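AvrRpt2 (Erwinia amylovora, PDB 6HQZ) is a type III effector of a plant pathogen, a papain-like cysteine protease of the C70 family that probably cleaves host proteins and triggers resistance in certain apples. Local coordinates at residues Ile93-Gln98 / Asp135-Arg140. Residues are numbered along the deposited sequence; the frame is centred on the assembly and turned at random.
Sequences IMFGWQ and DSFNQR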
# COMPACT_ATOMS: atom_id res chain seq x y z
N ILE A 93 -2.69 3.76 11.40
CA ILE A 93 -1.48 3.69 12.22
C ILE A 93 -1.51 4.87 13.23
O ILE A 93 -1.63 6.04 12.86
CB ILE A 93 -0.23 3.86 11.36
CG1 ILE A 93 -0.07 2.72 10.40
CG2 ILE A 93 1.03 3.97 12.23
CD1 ILE A 93 0.86 3.02 9.24
N MET A 94 -1.43 4.51 14.50
CA MET A 94 -1.40 5.55 15.53
C MET A 94 0.04 5.95 15.84
O MET A 94 0.90 5.08 16.11
CB MET A 94 -2.12 5.18 16.80
CG MET A 94 -1.74 3.96 17.53
SD MET A 94 -2.90 3.69 18.92
CE MET A 94 -1.73 3.07 20.11
N PHE A 95 0.26 7.26 15.80
CA PHE A 95 1.59 7.86 15.94
C PHE A 95 1.64 8.90 17.04
O PHE A 95 0.71 9.72 17.27
CB PHE A 95 2.11 8.44 14.61
CG PHE A 95 1.39 9.64 14.11
CD1 PHE A 95 0.24 9.47 13.37
CD2 PHE A 95 1.88 10.91 14.27
CE1 PHE A 95 -0.42 10.54 12.82
CE2 PHE A 95 1.24 11.99 13.70
CZ PHE A 95 0.07 11.81 13.00
N GLY A 96 2.80 8.88 17.69
CA GLY A 96 3.18 9.85 18.72
C GLY A 96 3.97 10.94 18.09
O GLY A 96 4.88 10.66 17.33
N TRP A 97 3.67 12.20 18.44
CA TRP A 97 4.39 13.34 17.87
C TRP A 97 4.39 14.52 18.77
O TRP A 97 3.57 14.64 19.66
CB TRP A 97 3.81 13.74 16.51
CG TRP A 97 2.41 14.22 16.52
CD1 TRP A 97 1.26 13.49 16.70
CD2 TRP A 97 1.98 15.58 16.26
NE1 TRP A 97 0.17 14.31 16.57
CE2 TRP A 97 0.57 15.57 16.24
CE3 TRP A 97 2.64 16.77 15.95
CZ2 TRP A 97 -0.16 16.69 16.02
CZ3 TRP A 97 1.90 17.91 15.67
CH2 TRP A 97 0.51 17.87 15.74
N GLN A 98 5.36 15.40 18.57
CA GLN A 98 5.55 16.50 19.45
C GLN A 98 5.11 17.80 18.78
O GLN A 98 5.58 18.13 17.68
CB GLN A 98 7.00 16.57 19.95
CG GLN A 98 7.22 17.60 21.05
CD GLN A 98 8.66 17.67 21.56
OE1 GLN A 98 9.58 17.38 20.83
NE2 GLN A 98 8.82 18.03 22.83
N ASP A 135 6.76 17.07 5.77
CA ASP A 135 7.99 17.55 6.43
C ASP A 135 7.74 17.65 7.95
O ASP A 135 8.62 17.32 8.74
CB ASP A 135 8.49 18.90 5.87
CG ASP A 135 9.77 19.44 6.58
OD1 ASP A 135 10.91 19.02 6.27
OD2 ASP A 135 9.63 20.32 7.45
N SER A 136 6.58 18.14 8.35
CA SER A 136 6.22 18.25 9.80
C SER A 136 6.13 16.92 10.51
O SER A 136 6.63 16.75 11.60
CB SER A 136 4.92 19.01 9.97
OG SER A 136 5.13 20.35 9.63
N PHE A 137 5.50 15.94 9.88
CA PHE A 137 5.42 14.63 10.42
C PHE A 137 6.80 14.02 10.67
O PHE A 137 7.08 13.50 11.76
CB PHE A 137 4.58 13.77 9.50
CG PHE A 137 4.58 12.34 9.91
CD1 PHE A 137 3.71 11.90 10.87
CD2 PHE A 137 5.44 11.44 9.26
CE1 PHE A 137 3.72 10.54 11.21
CE2 PHE A 137 5.50 10.13 9.64
CZ PHE A 137 4.59 9.68 10.56
N ASN A 138 7.66 14.12 9.68
CA ASN A 138 9.01 13.65 9.87
C ASN A 138 9.81 14.40 10.97
O ASN A 138 10.63 13.82 11.69
CB ASN A 138 9.80 13.68 8.54
CG ASN A 138 9.38 12.58 7.60
OD1 ASN A 138 9.24 11.42 8.01
ND2 ASN A 138 9.25 12.92 6.30
N GLN A 139 9.59 15.68 11.05
CA GLN A 139 10.29 16.47 12.08
C GLN A 139 9.82 16.13 13.48
O GLN A 139 10.63 16.14 14.40
CB GLN A 139 10.02 17.94 11.89
CG GLN A 139 10.69 18.81 12.96
CD GLN A 139 10.26 20.26 12.78
OE1 GLN A 139 9.80 20.64 11.69
NE2 GLN A 139 10.39 21.07 13.84
N ARG A 140 8.54 15.80 13.61
CA ARG A 140 7.90 15.75 14.94
C ARG A 140 7.54 14.39 15.43
O ARG A 140 7.21 14.25 16.58
CB ARG A 140 6.65 16.63 14.90
CG ARG A 140 6.99 18.06 14.54
CD ARG A 140 5.79 18.96 14.55
NE ARG A 140 6.26 20.34 14.45
CZ ARG A 140 6.86 20.99 15.45
NH1 ARG A 140 6.99 20.41 16.67
NH2 ARG A 140 7.33 22.20 15.25
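F95 and F137 meet in a T-shaped (edge-to-face) stack where segment 135-140, part of helix 134-140, crosses strand 93-98 of the antiparallel sheet at 87° in this papain-like protease fold. The edge of F137 is turned to a face of F95: F137 CE1 sits 3.6 Å from F95 CD2, toward the rim of that ring, with the planes 76° apart. F137 CG stands anti to the backbone N (chi1 173°); CB points to the side of the strand, and the far end of the ring comes nearer to it. Large flat apolar groups suit this buried end, where L141 and M149 also touch F95 and F78 touches F137.

W97, Q98 and R140, by contrast, are partly exposed, and the contact turns polar. The helix ends here, and R140 O accepts a hydrogen bond from Q98 N, 3.0 Å away, and a CA-H...O approach from W97 CA. A long arginine suits this site because its aliphatic part can lie against the indole edge while the charged guanidinium reaches Q98 O: R140 CD is 4.1 Å from W97 CE3. The indole offers that apolar edge while W97 NE1 hydrogen-bonds S107 OG; Q98 NE2 hydrogen-bonds G102 O. Beyond an R140 chain extended from CG to NE, NH1 gives a 2.9 Å hydrogen bond to Q98 O, which lies in the guanidinium plane although NH1 itself stands above the carbonyl plane.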